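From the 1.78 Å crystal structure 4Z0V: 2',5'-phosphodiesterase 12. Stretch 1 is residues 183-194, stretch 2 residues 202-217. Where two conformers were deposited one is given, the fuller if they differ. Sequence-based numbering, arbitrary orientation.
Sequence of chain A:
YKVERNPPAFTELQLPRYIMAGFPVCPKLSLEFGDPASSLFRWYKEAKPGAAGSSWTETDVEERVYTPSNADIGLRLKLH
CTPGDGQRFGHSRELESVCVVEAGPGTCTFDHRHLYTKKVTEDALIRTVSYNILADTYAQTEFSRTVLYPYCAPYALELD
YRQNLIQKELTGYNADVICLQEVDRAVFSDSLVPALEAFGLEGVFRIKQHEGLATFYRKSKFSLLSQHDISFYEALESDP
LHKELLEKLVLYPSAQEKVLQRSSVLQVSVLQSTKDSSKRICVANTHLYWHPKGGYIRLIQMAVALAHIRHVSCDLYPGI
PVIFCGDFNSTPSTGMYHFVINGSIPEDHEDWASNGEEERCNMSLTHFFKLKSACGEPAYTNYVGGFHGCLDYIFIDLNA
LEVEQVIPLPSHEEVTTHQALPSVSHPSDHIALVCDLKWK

Stretch 1 (183-194) VDRAVFSDSLVP
Stretch 2 (202-217) EGVFRIKQHEGLATFY

Stretch 1 opens as a short strand, Val 183 to Asp 184, and turns at once into a helix from Arg 185 that runs on past Pro 194. The helix has a wider pi-type turn at 188-192, where Leu 192 N and Val 193 N bond to Val 187 O and Phe 188 O, both at 2.9 Å. It is kinked at Pro 194, whose N has no hydrogen to give to the turn before. Stretch 2 is an antiparallel hairpin. Strand 202-207 pairs with strand 211-217 through Glu 202 with Tyr 217, Val 204 with Thr 215 and Arg 206 with Leu 213. Lys 208 to His 210 make the turn.

The short strand of stretch 1 adds to the second hairpin strand, antiparallel. Val 183 faces Gly 212 as a hydrogen-bonded pair, CA to CA 5.1 Å. Val 183 N donates to Gly 212 O at 2.9 Å, and Gly 212 N donates to Val 183 O at 2.9 Å. Asp 184 and Glu 211 form the next, non-hydrogen-bonded pair, their CA atoms 4.2 Å apart. Glu 211 CA also makes a CA-H...O contact with Val 183 O at 3.2 Å. The helix then crosses the hairpin, its axis at 157° to strand 202-207, so nearly antiparallel, with a closest approach of 8.9 Å. To strand 211-217 the angle is 47° and the approach 8.6 Å.

Phe 188, Val 183 and Phe 205 cover the most surface, within 627 Å² buried in all. Phe 188 (chi1 t, chi2 76°) points toward the hairpin. Phe 205 (chi1 t, chi2 59°) points back toward the helix. Their ring planes lie 13° apart with centroids at 5.0 Å, but are slid so that the rings barely overlap. Each ring instead receives the other's CB over a face. Phe 205 CB sits 3.5 Å from the Phe 188 ring centroid, almost on the normal, and Phe 188 CB sits 4.1 Å from the Phe 205 ring centroid. These are CH-pi contacts.

Val 183 (chi1 t) extends the apolar patch. Its CG1 lies 3.8 Å from Phe 205 CE1, and its CG2 lies 4.1 Å from Ala 214 CB. Val 183 O also meets the edge of the Phe 205 ring, 3.3 Å from CE1. Phe 188 CD1 reaches Ala 214 CB at 3.9 Å.

Phe 216 (chi1 m, chi2 87°) continues the patch along the helix. Its CZ is 3.4 Å from Phe 188 CE1, with the ring planes oblique at 38°. The same CZ is 3.8 Å from Leu 192 CB. Gly 203 leaves room for this ring: a CB there would clash with Phe 216 CE2.

Near the turn, the Arg 185 guanidinium (chi1 t, chi2 t, chi3 m) packs with one face over Ile 207 CD1, and Arg 185 NH2 is 3.5 Å from Ile 207 CG2. The polar links here run through water. One water donates to Asp 184 OD2 (2.7 Å) and His 210 O (3.2 Å). Another donates to His 210 O (2.6 Å) and accepts from Arg 185 N (3.3 Å).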

ATOM      1  N   VAL A 183      -4.225   5.990  -0.760  1.00  7.24           N
ATOM      2  CA  VAL A 183      -3.330   6.439  -1.819  1.00  6.93           C
ATOM      3  C   VAL A 183      -4.012   7.564  -2.574  1.00 11.27           C
ATOM      4  O   VAL A 183      -5.017   7.323  -3.246  1.00 11.09           O
ATOM      5  CB  VAL A 183      -2.969   5.264  -2.783  1.00 11.09           C
ATOM      6  CG1 VAL A 183      -2.052   5.746  -3.931  1.00 11.25           C
ATOM      7  CG2 VAL A 183      -2.330   4.091  -2.030  1.00 10.68           C
ATOM      8  N   ASP A 184      -3.420   8.749  -2.573  1.00 10.48           N
ATOM      9  CA  ASP A 184      -3.990   9.855  -3.368  1.00 10.70           C
ATOM     10  C   ASP A 184      -3.700   9.620  -4.840  1.00 14.74           C
ATOM     11  O   ASP A 184      -2.703   8.959  -5.174  1.00 12.30           O
ATOM     12  CB  ASP A 184      -3.379  11.209  -2.947  1.00 12.06           C
ATOM     13  CG  ASP A 184      -3.526  11.553  -1.487  1.00 17.46           C
ATOM     14  OD1 ASP A 184      -2.545  11.328  -0.714  1.00 14.27           O
ATOM     15  OD2 ASP A 184      -4.553  12.169  -1.129  1.00 18.31           O
ATOM     16  N   ARG A 185      -4.568  10.165  -5.726  1.00 14.78           N
ATOM     17  CA  ARG A 185      -4.388  10.005  -7.168  0.50 14.85           C
ATOM     18  C   ARG A 185      -2.972  10.436  -7.605  1.00 18.56           C
ATOM     19  O   ARG A 185      -2.299   9.656  -8.281  1.00 18.52           O
ATOM     20  CB  ARG A 185      -5.467  10.760  -7.980  0.50 16.09           C
ATOM     21  CG  ARG A 185      -5.285  10.574  -9.493  0.50 24.91           C
ATOM     22  CD  ARG A 185      -6.311  11.304 -10.356  0.50 29.21           C
ATOM     23  NE  ARG A 185      -7.666  10.746 -10.261  0.50 31.08           N
ATOM     24  CZ  ARG A 185      -8.061   9.603 -10.816  0.50 44.43           C
ATOM     25  NH1 ARG A 185      -7.199   8.847 -11.486  0.50 36.78           N
ATOM     26  NH2 ARG A 185      -9.311   9.193 -10.681  0.50 31.89           N
ATOM     27  N   ALA A 186      -2.493  11.641  -7.219  1.00 15.83           N
ATOM     28  CA  ALA A 186      -1.152  12.121  -7.605  1.00 15.77           C
ATOM     29  C   ALA A 186      -0.043  11.325  -6.925  1.00 17.34           C
ATOM     30  O   ALA A 186       1.031  11.195  -7.499  1.00 17.75           O
ATOM     31  CB  ALA A 186      -0.992  13.609  -7.277  1.00 16.96           C
ATOM     32  N   VAL A 187      -0.314  10.754  -5.738  1.00 12.03           N
ATOM     33  CA  VAL A 187       0.708   9.935  -5.051  1.00 10.40           C
ATOM     34  C   VAL A 187       0.945   8.666  -5.879  1.00 13.11           C
ATOM     35  O   VAL A 187       2.102   8.282  -6.088  1.00 11.34           O
ATOM     36  CB  VAL A 187       0.292   9.640  -3.592  1.00 12.31           C
ATOM     37  CG1 VAL A 187       1.172   8.541  -2.966  1.00 10.97           C
ATOM     38  CG2 VAL A 187       0.365  10.939  -2.777  1.00 11.64           C
ATOM     39  N   PHE A 188      -0.135   8.035  -6.374  1.00 10.66           N
ATOM     40  CA  PHE A 188       0.000   6.842  -7.212  1.00  9.11           C
ATOM     41  C   PHE A 188       0.831   7.146  -8.449  1.00 13.58           C
ATOM     42  O   PHE A 188       1.809   6.461  -8.694  1.00 12.02           O
ATOM     43  CB  PHE A 188      -1.378   6.292  -7.633  1.00 10.12           C
ATOM     44  CG  PHE A 188      -1.270   5.038  -8.468  1.00  9.67           C
ATOM     45  CD1 PHE A 188      -0.961   3.817  -7.881  1.00 10.23           C
ATOM     46  CD2 PHE A 188      -1.433   5.084  -9.847  1.00  9.85           C
ATOM     47  CE1 PHE A 188      -0.815   2.666  -8.660  1.00 10.74           C
ATOM     48  CE2 PHE A 188      -1.275   3.932 -10.626  1.00 12.88           C
ATOM     49  CZ  PHE A 188      -0.972   2.731 -10.029  1.00 10.10           C
ATOM     50  N   SER A 189       0.460   8.183  -9.221  1.00 11.48           N
ATOM     51  CA  SER A 189       1.132   8.429 -10.489  1.00 13.87           C
ATOM     52  C   SER A 189       2.513   9.088 -10.378  1.00 17.19           C
ATOM     53  O   SER A 189       3.364   8.790 -11.225  1.00 18.38           O
ATOM     54  CB  SER A 189       0.230   9.272 -11.397  1.00 18.56           C
ATOM     55  OG  SER A 189      -0.090  10.492 -10.751  1.00 25.75           O
ATOM     56  N   ASP A 190       2.745   9.964  -9.380  1.00 15.10           N
ATOM     57  CA  ASP A 190       3.999  10.741  -9.293  1.00 15.51           C
ATOM     58  C   ASP A 190       5.003  10.255  -8.264  1.00 19.61           C
ATOM     59  O   ASP A 190       6.169  10.649  -8.350  1.00 19.03           O
ATOM     60  CB  ASP A 190       3.709  12.227  -8.986  1.00 17.21           C
ATOM     61  CG  ASP A 190       2.640  12.868  -9.858  1.00 28.18           C
ATOM     62  OD1 ASP A 190       2.334  12.310 -10.930  1.00 28.39           O
ATOM     63  OD2 ASP A 190       2.088  13.899  -9.445  1.00 34.68           O
ATOM     64  N   SER A 191       4.578   9.432  -7.284  1.00 14.17           N
ATOM     65  CA  SER A 191       5.524   8.965  -6.279  1.00 12.61           C
ATOM     66  C   SER A 191       5.667   7.433  -6.289  1.00 14.23           C
ATOM     67  O   SER A 191       6.780   6.924  -6.400  1.00 12.60           O
ATOM     68  CB  SER A 191       5.086   9.434  -4.898  1.00 14.90           C
ATOM     69  OG  SER A 191       5.909   8.857  -3.895  1.00 20.51           O
ATOM     70  N   LEU A 192       4.561   6.714  -6.119  1.00  9.82           N
ATOM     71  CA  LEU A 192       4.636   5.248  -6.021  1.00 10.46           C
ATOM     72  C   LEU A 192       4.991   4.589  -7.350  1.00 13.50           C
ATOM     73  O   LEU A 192       5.901   3.766  -7.381  1.00 13.46           O
ATOM     74  CB  LEU A 192       3.319   4.682  -5.476  1.00 10.39           C
ATOM     75  CG  LEU A 192       2.887   5.300  -4.157  1.00 12.65           C
ATOM     76  CD1 LEU A 192       1.483   4.863  -3.819  1.00 13.04           C
ATOM     77  CD2 LEU A 192       3.865   4.906  -3.005  1.00 18.57           C
ATOM     78  N   VAL A 193       4.312   4.951  -8.451  1.00  9.78           N
ATOM     79  CA  VAL A 193       4.616   4.315  -9.732  1.00 10.09           C
ATOM     80  C   VAL A 193       6.104   4.555 -10.115  1.00 13.98           C
ATOM     81  O   VAL A 193       6.781   3.569 -10.336  1.00 14.34           O
ATOM     82  CB  VAL A 193       3.616   4.691 -10.849  1.00 12.58           C
ATOM     83  CG1 VAL A 193       4.191   4.404 -12.235  1.00 12.92           C
ATOM     84  CG2 VAL A 193       2.305   3.928 -10.659  1.00 13.05           C
ATOM     85  N   PRO A 194       6.674   5.776 -10.085  1.00 12.50           N
ATOM     86  CA  PRO A 194       8.104   5.918 -10.451  1.00 12.41           C
ATOM     87  C   PRO A 194       9.057   5.167  -9.520  1.00 13.63           C
ATOM     88  O   PRO A 194      10.004   4.544 -10.009  1.00 13.36           O
ATOM     89  CB  PRO A 194       8.335   7.435 -10.363  1.00 13.89           C
ATOM     90  CG  PRO A 194       6.962   8.036 -10.594  1.00 18.78           C
ATOM     91  CD  PRO A 194       6.061   7.100  -9.843  1.00 14.97           C
ATOM     92  N   GLU A 202       4.981  -3.336 -10.694  1.00  8.36           N
ATOM     93  CA  GLU A 202       3.956  -2.662 -11.495  1.00  9.73           C
ATOM     94  C   GLU A 202       2.713  -2.547 -10.638  1.00 13.27           C
ATOM     95  O   GLU A 202       2.493  -3.396  -9.777  1.00 12.84           O
ATOM     96  CB  GLU A 202       3.692  -3.485 -12.757  1.00 12.13           C
ATOM     97  CG  GLU A 202       2.819  -2.861 -13.806  1.00 22.29           C
ATOM     98  CD  GLU A 202       2.988  -3.582 -15.137  1.00 48.93           C
ATOM     99  OE1 GLU A 202       2.282  -4.593 -15.356  1.00 51.65           O
ATOM    100  OE2 GLU A 202       3.896  -3.201 -15.911  1.00 44.84           O
ATOM    101  N   GLY A 203       1.933  -1.503 -10.833  1.00  9.94           N
ATOM    102  CA  GLY A 203       0.779  -1.317  -9.964  1.00 11.04           C
ATOM    103  C   GLY A 203      -0.530  -0.981 -10.642  1.00 13.68           C
ATOM    104  O   GLY A 203      -0.559  -0.558 -11.811  1.00 10.46           O
ATOM    105  N   VAL A 204      -1.622  -1.169  -9.880  1.00  9.84           N
ATOM    106  CA  VAL A 204      -2.992  -0.846 -10.298  1.00  8.98           C
ATOM    107  C   VAL A 204      -3.644  -0.017  -9.174  1.00 10.95           C
ATOM    108  O   VAL A 204      -3.323  -0.167  -7.980  1.00  9.70           O
ATOM    109  CB  VAL A 204      -3.811  -2.101 -10.690  1.00 12.73           C
ATOM    110  CG1 VAL A 204      -3.250  -2.735 -11.972  1.00 11.74           C
ATOM    111  CG2 VAL A 204      -3.872  -3.122  -9.559  1.00 13.09           C
ATOM    112  N   PHE A 205      -4.516   0.907  -9.574  1.00  7.95           N
ATOM    113  CA  PHE A 205      -5.115   1.869  -8.643  1.00  8.75           C
ATOM    114  C   PHE A 205      -6.629   1.853  -8.750  1.00 13.12           C
ATOM    115  O   PHE A 205      -7.165   1.839  -9.860  1.00 12.15           O
ATOM    116  CB  PHE A 205      -4.553   3.271  -8.971  1.00  9.73           C
ATOM    117  CG  PHE A 205      -5.018   4.423  -8.110  1.00 12.34           C
ATOM    118  CD1 PHE A 205      -4.800   4.421  -6.732  1.00 14.18           C
ATOM    119  CD2 PHE A 205      -5.581   5.556  -8.688  1.00 16.14           C
ATOM    120  CE1 PHE A 205      -5.216   5.503  -5.934  1.00 15.43           C
ATOM    121  CE2 PHE A 205      -5.987   6.641  -7.895  1.00 19.44           C
ATOM    122  CZ  PHE A 205      -5.794   6.610  -6.520  1.00 17.55           C
ATOM    123  N   ARG A 206      -7.306   1.891  -7.600  1.00  9.95           N
ATOM    124  CA  ARG A 206      -8.770   1.973  -7.529  1.00 10.04           C
ATOM    125  C   ARG A 206      -9.124   3.138  -6.609  1.00 12.69           C
ATOM    126  O   ARG A 206      -9.017   3.010  -5.393  1.00 11.26           O
ATOM    127  CB  ARG A 206      -9.372   0.640  -7.054  1.00 10.73           C
ATOM    128  CG  ARG A 206     -10.893   0.662  -6.729  1.00 17.18           C
ATOM    129  CD  ARG A 206     -11.746   1.067  -7.929  1.00 26.44           C
ATOM    130  NE  ARG A 206     -11.476   0.200  -9.076  1.00 33.57           N
ATOM    131  CZ  ARG A 206     -11.992   0.350 -10.288  1.00 47.34           C
ATOM    132  NH1 ARG A 206     -12.819   1.359 -10.549  1.00 39.21           N
ATOM    133  NH2 ARG A 206     -11.676  -0.500 -11.257  1.00 24.70           N
ATOM    134  N   ILE A 207      -9.495   4.282  -7.193  1.00 12.26           N
ATOM    135  CA  ILE A 207      -9.787   5.455  -6.378  1.00 13.43           C
ATOM    136  C   ILE A 207     -11.234   5.404  -5.855  1.00 19.45           C
ATOM    137  O   ILE A 207     -12.073   4.744  -6.462  1.00 21.21           O
ATOM    138  CB  ILE A 207      -9.499   6.776  -7.161  1.00 17.68           C
ATOM    139  CG1 ILE A 207      -9.263   7.955  -6.181  1.00 17.61           C
ATOM    140  CG2 ILE A 207     -10.589   7.091  -8.220  1.00 19.58           C
ATOM    141  CD1 ILE A 207      -8.709   9.150  -6.764  1.00 18.23           C
ATOM    142  N   LYS A 208     -11.495   6.047  -4.705  1.00 16.18           N
ATOM    143  CA  LYS A 208     -12.848   6.239  -4.179  1.00 17.60           C
ATOM    144  C   LYS A 208     -13.242   7.659  -4.654  1.00 23.09           C
ATOM    145  O   LYS A 208     -13.660   7.825  -5.805  1.00 23.64           O
ATOM    146  CB  LYS A 208     -12.869   6.090  -2.665  1.00 20.06           C
ATOM    147  CG  LYS A 208     -13.074   4.699  -2.138  1.00 31.44           C
ATOM    148  CD  LYS A 208     -13.658   4.727  -0.723  1.00 34.25           C
ATOM    149  CE  LYS A 208     -12.746   5.312   0.332  1.00 45.67           C
ATOM    150  NZ  LYS A 208     -13.153   4.887   1.700  1.00 52.70           N
ATOM    151  N   GLN A 209     -12.933   8.696  -3.848  1.00 18.08           N
ATOM    152  CA  GLN A 209     -13.139  10.061  -4.295  1.00 17.71           C
ATOM    153  C   GLN A 209     -11.794  10.705  -4.629  1.00 19.63           C
ATOM    154  O   GLN A 209     -11.464  10.892  -5.799  1.00 21.86           O
ATOM    155  CB  GLN A 209     -13.916  10.900  -3.254  1.00 19.19           C
ATOM    156  CG  GLN A 209     -14.160  12.316  -3.779  1.00 18.74           C
ATOM    157  CD  GLN A 209     -15.094  13.092  -2.905  1.00 24.73           C
ATOM    158  OE1 GLN A 209     -15.213  12.861  -1.688  1.00 22.90           O
ATOM    159  NE2 GLN A 209     -15.718  14.075  -3.500  1.00 17.62           N
ATOM    160  N   HIS A 210     -11.025  11.055  -3.604  1.00 15.17           N
ATOM    161  CA  HIS A 210      -9.730  11.704  -3.785  1.00 13.91           C
ATOM    162  C   HIS A 210      -8.587  10.741  -3.452  1.00 15.19           C
ATOM    163  O   HIS A 210      -7.438  11.062  -3.687  1.00 14.62           O
ATOM    164  CB  HIS A 210      -9.660  12.963  -2.894  1.00 14.61           C
ATOM    165  CG  HIS A 210     -10.611  14.022  -3.333  1.00 18.26           C
ATOM    166  ND1 HIS A 210     -10.755  14.355  -4.681  1.00 21.09           N
ATOM    167  CD2 HIS A 210     -11.419  14.818  -2.593  1.00 20.30           C
ATOM    168  CE1 HIS A 210     -11.653  15.331  -4.714  1.00 20.74           C
ATOM    169  NE2 HIS A 210     -12.098  15.630  -3.485  1.00 20.46           N
ATOM    170  N   GLU A 211      -8.913   9.559  -2.931  1.00 11.53           N
ATOM    171  CA  GLU A 211      -7.891   8.579  -2.577  1.00 10.16           C
ATOM    172  C   GLU A 211      -8.480   7.201  -2.669  1.00 13.60           C
ATOM    173  O   GLU A 211      -9.706   7.039  -2.653  1.00 12.28           O
ATOM    174  CB  GLU A 211      -7.282   8.847  -1.158  1.00 10.64           C
ATOM    175  CG  GLU A 211      -8.254   8.980   0.013  1.00 12.04           C
ATOM    176  CD  GLU A 211      -8.838   7.687   0.553  1.00 21.85           C
ATOM    177  OE1 GLU A 211      -8.234   6.621   0.324  1.00 15.22           O
ATOM    178  OE2 GLU A 211      -9.845   7.744   1.286  1.00 18.90           O
ATOM    179  N   GLY A 212      -7.612   6.207  -2.708  1.00 10.17           N
ATOM    180  CA  GLY A 212      -8.085   4.836  -2.764  1.00  9.55           C
ATOM    181  C   GLY A 212      -7.018   3.808  -2.512  1.00 12.43           C
ATOM    182  O   GLY A 212      -6.086   3.992  -1.701  1.00 12.17           O
ATOM    183  N   LEU A 213      -7.177   2.720  -3.218  1.00  8.98           N
ATOM    184  CA  LEU A 213      -6.373   1.544  -3.025  1.00  7.52           C
ATOM    185  C   LEU A 213      -5.399   1.333  -4.155  1.00 10.61           C
ATOM    186  O   LEU A 213      -5.757   1.552  -5.311  1.00 10.85           O
ATOM    187  CB  LEU A 213      -7.300   0.323  -2.966  1.00  6.95           C
ATOM    188  CG  LEU A 213      -8.478   0.318  -1.964  1.00  9.63           C
ATOM    189  CD1 LEU A 213      -9.298  -0.970  -2.179  1.00  9.51           C
ATOM    190  CD2 LEU A 213      -7.969   0.378  -0.516  1.00  9.40           C
ATOM    191  N   ALA A 214      -4.210   0.791  -3.825  1.00  8.96           N
ATOM    192  CA  ALA A 214      -3.267   0.369  -4.866  1.00  8.58           C
ATOM    193  C   ALA A 214      -2.692  -1.002  -4.538  1.00 10.40           C
ATOM    194  O   ALA A 214      -2.484  -1.334  -3.362  1.00  9.38           O
ATOM    195  CB  ALA A 214      -2.139   1.379  -5.032  1.00 10.04           C
ATOM    196  N   THR A 215      -2.410  -1.797  -5.590  1.00  7.74           N
ATOM    197  CA  THR A 215      -1.732  -3.097  -5.426  1.00  6.04           C
ATOM    198  C   THR A 215      -0.576  -3.090  -6.406  1.00 10.55           C
ATOM    199  O   THR A 215      -0.784  -2.811  -7.578  1.00 10.64           O
ATOM    200  CB  THR A 215      -2.700  -4.300  -5.637  1.00  9.50           C
ATOM    201  OG1 THR A 215      -3.720  -4.281  -4.635  1.00 11.57           O
ATOM    202  CG2 THR A 215      -1.987  -5.668  -5.552  1.00 12.79           C
ATOM    203  N   PHE A 216       0.618  -3.376  -5.921  1.00  8.24           N
ATOM    204  CA  PHE A 216       1.838  -3.468  -6.733  1.00  8.28           C
ATOM    205  C   PHE A 216       2.348  -4.893  -6.687  1.00 10.25           C
ATOM    206  O   PHE A 216       2.211  -5.544  -5.670  1.00  9.58           O
ATOM    207  CB  PHE A 216       2.917  -2.503  -6.247  1.00  9.09           C
ATOM    208  CG  PHE A 216       2.635  -1.070  -6.614  1.00 10.17           C
ATOM    209  CD1 PHE A 216       1.854  -0.258  -5.782  1.00 12.28           C
ATOM    210  CD2 PHE A 216       3.207  -0.502  -7.756  1.00 10.58           C
ATOM    211  CE1 PHE A 216       1.601   1.076  -6.121  1.00 12.42           C
ATOM    212  CE2 PHE A 216       2.946   0.833  -8.101  1.00 11.86           C
ATOM    213  CZ  PHE A 216       2.131   1.603  -7.286  1.00 10.40           C
ATOM    214  N   TYR A 217       2.896  -5.391  -7.796  1.00  7.04           N
ATOM    215  CA  TYR A 217       3.382  -6.765  -7.818  1.00  9.68           C
ATOM    216  C   TYR A 217       4.710  -6.801  -8.537  1.00 13.23           C
ATOM    217  O   TYR A 217       4.898  -6.059  -9.499  1.00 11.23           O
ATOM    218  CB  TYR A 217       2.352  -7.724  -8.471  1.00 11.91           C
ATOM    219  CG  TYR A 217       1.851  -7.235  -9.818  1.00 14.87           C
ATOM    220  CD1 TYR A 217       0.787  -6.339  -9.907  1.00 18.08           C
ATOM    221  CD2 TYR A 217       2.488  -7.611 -10.996  1.00 18.41           C
ATOM    222  CE1 TYR A 217       0.393  -5.803 -11.132  1.00 20.53           C
ATOM    223  CE2 TYR A 217       2.082  -7.102 -12.230  1.00 20.29           C
ATOM    224  CZ  TYR A 217       1.039  -6.196 -12.291  1.00 31.29           C
ATOM    225  OH  TYR A 217       0.632  -5.715 -13.513  1.00 39.40           O
TER
HETATM  226  O   HOH W   1      -5.706  13.687  -3.058  1.00 32.13           O
HETATM  227  O   HOH W   2      -6.507  12.804  -5.440  1.00 41.20           O